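Solute-binding periplasmic protein of iron/siderophore ABC transporter (Yersinia pestis, PDB 6B2Y) probably binds chelated iron or a related metal complex in the periplasm and hands it to an ABC transporter for uptake. Local coordinates at residues Q301-A304 with S305-I309; I210-D213 with K214-S217. All coordinates share one frame; numbering follows the deposited sequence.

Interaction 1 of 2, residues Q301-A304 with S305-I309; sequences QAQA and SLQKI
In Gln303, CG lies anti to the backbone N (chi1 -172°) and the chain then bends at chi2, while in Gln307 CG sits beside its own backbone N and a second bend follows; together these turns swing the two amides to meet one helical turn apart. Gln307 NE2 donates to Gln303 OE1 at 3.1 Å, with an N-H...O angle of 164°. The acceptor lies close to the plane of the Gln307 amide, and the two amide planes are only 29° apart, nearly coplanar, though the donor is somewhat tilted from the plane of the Gln303 carbonyl. Glutamine suits both places because a long, flexible chain ending in both a donor and an acceptor can bridge position i to i+4; the Gln303 amide is gripped at both ends, since its NE2 also bonds to Glu383 O. Beneath this bridge the backbone repeats the same step, Gln307 N reaching Gln303 O at 3.2 Å.

Ser305 turns its hydroxyl back along the helix. Its OG, placed between backbone N and carbonyl carbon, donates to Ala302 O at 2.9 Å. The same oxygen receives Leu306 N at 3.0 Å, almost straight along the carbonyl, so one buried acceptor serves two donors. Ser305 OG is also bonded to Val292 N, which ties this buried hydroxyl to a preceding loop. Ser305 N completes the i to i+4 pattern with Gln301 O at 3.0 Å, whereas the bond from Lys308 N to Ala304 O is weak.

All of this lies on helix 299-310. Ala302 is small enough to sit against Leu293 and Thr379 of flanking loops, and the side chains of Gln303 and Leu306 pack on Ile382 of strand 381-383, the edge strand of the mixed sheet.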
loop_
_atom_site.group_PDB
_atom_site.type_symbol
_atom_site.label_atom_id
_atom_site.label_comp_id
_atom_site.label_asym_id
_atom_site.label_seq_id
_atom_site.Cartn_x
_atom_site.Cartn_y
_atom_site.Cartn_z
ATOM N N GLN A 301 -1.838 -11.437 -18.047
ATOM C CA GLN A 301 -2.636 -11.996 -16.956
ATOM C C GLN A 301 -3.438 -10.915 -16.239
ATOM O O GLN A 301 -4.620 -11.113 -15.912
ATOM C CB GLN A 301 -1.732 -12.703 -15.956
ATOM C CG GLN A 301 -1.072 -13.983 -16.457
ATOM C CD GLN A 301 0.035 -14.425 -15.526
ATOM O OE1 GLN A 301 0.692 -13.596 -14.896
ATOM N NE2 GLN A 301 0.245 -15.734 -15.424
ATOM N N ALA A 302 -2.796 -9.787 -15.936
ATOM C CA ALA A 302 -3.510 -8.676 -15.314
ATOM C C ALA A 302 -4.695 -8.262 -16.177
ATOM O O ALA A 302 -5.838 -8.192 -15.701
ATOM C CB ALA A 302 -2.554 -7.503 -15.098
ATOM N N GLN A 303 -4.434 -8.022 -17.465
ATOM C CA GLN A 303 -5.482 -7.603 -18.389
ATOM C C GLN A 303 -6.635 -8.585 -18.402
ATOM O O GLN A 303 -7.795 -8.177 -18.415
ATOM C CB GLN A 303 -4.904 -7.449 -19.793
ATOM C CG GLN A 303 -5.862 -6.842 -20.789
ATOM C CD GLN A 303 -6.312 -5.471 -20.356
ATOM O OE1 GLN A 303 -7.480 -5.260 -20.022
ATOM N NE2 GLN A 303 -5.383 -4.525 -20.356
ATOM N N ALA A 304 -6.340 -9.890 -18.400
ATOM C CA ALA A 304 -7.398 -10.903 -18.453
ATOM C C ALA A 304 -8.216 -10.954 -17.165
ATOM O O ALA A 304 -9.443 -11.142 -17.209
ATOM C CB ALA A 304 -6.786 -12.263 -18.730
ATOM N N SER A 305 -7.593 -10.674 -16.015
ATOM C CA SER A 305 -8.351 -10.662 -14.768
ATOM C C SER A 305 -9.211 -9.405 -14.628
ATOM O O SER A 305 -10.292 -9.470 -14.040
ATOM C CB SER A 305 -7.402 -10.774 -13.574
ATOM O OG SER A 305 -6.768 -9.535 -13.311
ATOM N N LEU A 306 -8.751 -8.263 -15.159
ATOM C CA LEU A 306 -9.547 -7.036 -15.087
ATOM C C LEU A 306 -10.820 -7.162 -15.924
ATOM O O LEU A 306 -11.915 -6.831 -15.459
ATOM C CB LEU A 306 -8.711 -5.844 -15.557
ATOM C CG LEU A 306 -9.438 -4.491 -15.587
ATOM C CD1 LEU A 306 -10.051 -4.193 -14.230
ATOM C CD2 LEU A 306 -8.528 -3.367 -16.040
ATOM N N GLN A 307 -10.687 -7.668 -17.161
ATOM C CA GLN A 307 -11.842 -7.938 -18.021
ATOM C C GLN A 307 -12.888 -8.776 -17.300
ATOM O O GLN A 307 -14.091 -8.507 -17.408
ATOM C CB GLN A 307 -11.386 -8.639 -19.308
ATOM C CG GLN A 307 -10.572 -7.765 -20.246
ATOM C CD GLN A 307 -11.264 -6.447 -20.533
ATOM O OE1 GLN A 307 -12.492 -6.387 -20.620
ATOM N NE2 GLN A 307 -10.482 -5.379 -20.662
ATOM N N LYS A 308 -12.462 -9.797 -16.551
ATOM C CA LYS A 308 -13.447 -10.606 -15.837
ATOM C C LYS A 308 -14.111 -9.805 -14.726
ATOM O O LYS A 308 -15.328 -9.911 -14.516
ATOM C CB LYS A 308 -12.802 -11.871 -15.271
ATOM C CG LYS A 308 -13.638 -12.533 -14.178
ATOM C CD LYS A 308 -13.555 -14.060 -14.232
ATOM C CE LYS A 308 -12.149 -14.540 -14.559
ATOM N NZ LYS A 308 -12.030 -16.028 -14.432
ATOM N N ILE A 309 -13.329 -8.996 -14.004
ATOM C CA ILE A 309 -13.888 -8.188 -12.923
ATOM C C ILE A 309 -14.883 -7.175 -13.478
ATOM O O ILE A 309 -15.898 -6.862 -12.842
ATOM C CB ILE A 309 -12.752 -7.512 -12.129
ATOM C CG1 ILE A 309 -12.053 -8.542 -11.238
ATOM C CG2 ILE A 309 -13.272 -6.350 -11.279
ATOM C CD1 ILE A 309 -12.896 -8.953 -10.055
#

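Interaction 2 of 2, residues I210-D213 with K214-S217; sequences IPED and KKPS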
loop_
_atom_site.group_PDB
_atom_site.type_symbol
_atom_site.label_atom_id
_atom_site.label_comp_id
_atom_site.label_asym_id
_atom_site.label_seq_id
_atom_site.Cartn_x
_atom_site.Cartn_y
_atom_site.Cartn_z
ATOM N N ILE A 210 -6.088 22.590 -11.643
ATOM C CA ILE A 210 -7.299 22.155 -12.344
ATOM C C ILE A 210 -8.532 22.566 -11.549
ATOM O O ILE A 210 -8.667 22.188 -10.377
ATOM C CB ILE A 210 -7.287 20.644 -12.591
ATOM C CG1 ILE A 210 -6.145 20.272 -13.538
ATOM C CG2 ILE A 210 -8.628 20.191 -13.126
ATOM C CD1 ILE A 210 -5.928 18.794 -13.673
ATOM N N PRO A 211 -9.465 23.315 -12.147
ATOM C CA PRO A 211 -10.676 23.701 -11.419
ATOM C C PRO A 211 -11.518 22.492 -11.053
ATOM O O PRO A 211 -11.537 21.484 -11.758
ATOM C CB PRO A 211 -11.417 24.608 -12.411
ATOM C CG PRO A 211 -10.403 24.988 -13.428
ATOM C CD PRO A 211 -9.445 23.852 -13.513
ATOM N N GLU A 212 -12.242 22.626 -9.942
ATOM C CA GLU A 212 -13.016 21.514 -9.402
ATOM C C GLU A 212 -14.033 20.989 -10.413
ATOM O O GLU A 212 -14.213 19.772 -10.549
ATOM C CB GLU A 212 -13.703 21.958 -8.109
ATOM C CG GLU A 212 -13.904 20.859 -7.083
ATOM C CD GLU A 212 -12.612 20.130 -6.729
ATOM O OE1 GLU A 212 -12.650 18.885 -6.657
ATOM O OE2 GLU A 212 -11.567 20.792 -6.532
ATOM N N ASP A 213 -14.702 21.880 -11.148
ATOM C CA ASP A 213 -15.746 21.403 -12.053
ATOM C C ASP A 213 -15.202 20.881 -13.385
ATOM O O ASP A 213 -15.990 20.627 -14.301
ATOM C CB ASP A 213 -16.810 22.496 -12.278
ATOM C CG ASP A 213 -16.308 23.691 -13.085
ATOM O OD1 ASP A 213 -15.122 23.750 -13.461
ATOM O OD2 ASP A 213 -17.137 24.603 -13.335
ATOM N N LYS A 214 -13.889 20.698 -13.503
ATOM C CA LYS A 214 -13.273 20.056 -14.651
ATOM C C LYS A 214 -12.636 18.712 -14.311
ATOM O O LYS A 214 -12.021 18.097 -15.194
ATOM C CB LYS A 214 -12.206 20.975 -15.253
ATOM C CG LYS A 214 -12.716 22.373 -15.612
ATOM C CD LYS A 214 -11.869 22.996 -16.702
ATOM C CE LYS A 214 -12.664 24.033 -17.491
ATOM N NZ LYS A 214 -11.853 24.614 -18.586
ATOM N N LYS A 215 -12.781 18.238 -13.084
ATOM C CA LYS A 215 -12.212 16.994 -12.560
ATOM C C LYS A 215 -13.147 15.809 -12.813
ATOM O O LYS A 215 -14.351 15.897 -12.532
ATOM C CB LYS A 215 -11.956 17.111 -11.069
ATOM C CG LYS A 215 -10.883 18.109 -10.744
ATOM C CD LYS A 215 -10.613 18.173 -9.255
ATOM C CE LYS A 215 -9.486 19.160 -8.979
ATOM N NZ LYS A 215 -9.128 19.161 -7.525
ATOM N N PRO A 216 -12.615 14.689 -13.295
ATOM C CA PRO A 216 -13.462 13.508 -13.500
ATOM C C PRO A 216 -13.907 12.913 -12.172
ATOM O O PRO A 216 -13.154 12.898 -11.195
ATOM C CB PRO A 216 -12.541 12.546 -14.251
ATOM C CG PRO A 216 -11.170 12.900 -13.733
ATOM C CD PRO A 216 -11.200 14.409 -13.572
ATOM N N SER A 217 -15.146 12.424 -12.135
ATOM C CA SER A 217 -15.618 11.712 -10.959
ATOM C C SER A 217 -15.051 10.301 -11.004
ATOM O O SER A 217 -14.880 9.721 -12.078
ATOM C CB SER A 217 -17.145 11.690 -10.896
ATOM O OG SER A 217 -17.704 11.144 -12.077
#
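Lys215 stretches its aliphatic chain back over the turn, its CG lying 3.9 Å from Ile210 CG2 and its CE 3.4 Å from Ile210 O. With CG beside the backbone N (chi1 -66°) and every later torsion extended, the chain reaches the carboxylate of Glu212. There NZ meets OE2 at 3.1 Å in a salt bridge, approaching on the syn side but 31° out of the carboxylate plane. Glu212 sets out away from residues 214-217 and then folds back through a bend at chi2; its OE1 rests 3.4 Å from Lys215 CD. A lysine suits this place because its methylenes can lie against Ile210 while its ammonium pairs with an acid. The Glu212–Lys215 pair belongs to an exposed turn, where the charge attraction is probably softened by solvent.

The backbone beneath forms two consecutive i to i+3 bonds: Lys214 N to Pro211 O at 3.0 Å and Lys215 N to Glu212 O at 3.3 Å. Each donor stands well above the plane of its carbonyl, as expected where the chain coils tightly. The result is a pair of overlapping beta turns, a short piece of 3-10 character in the connection from helix 186-207 to strand 217-221, by which the chain enters the mixed sheet of one lobe. Pro211 gives the first turn its acceptor carbonyl and offers its ring as a surface for the Lys214 methylenes.

On another flank, Lys214 crosses that ring obliquely, its CD lying 4.1 Å from Pro211 CG. Asp213 runs alongside Lys214, pointing the same way, and its OD1 lies 3.5 Å from Lys214 CG. The charged ends of these two neighbours do not touch. Beyond the turn, Ile210, Lys215 and Pro216 all rest on Tyr351, and Ser217 OG bonds to Asp274 N as the strand begins.

Both interactions are local, yet they serve different elements. Interaction 1 is partly buried and lies within a single regular helix, where i to i+4 backbone bonds dominate and neutral amides and a hydroxyl supply the side-chain bonds. Interaction 2 is a surface turn of i to i+3 bonds, whose side-chain chemistry is a salt bridge and aliphatic contacts of lysines. Their centres are 29 Å apart and they do not touch, but each borders the mixed sheet: helix 299-310 packs on edge strand 381-383, whereas 210-217 leads into the inner strand 217-221. Neutral polar groups in the first find partners in the surrounding fold, while charges in the second pair at the surface.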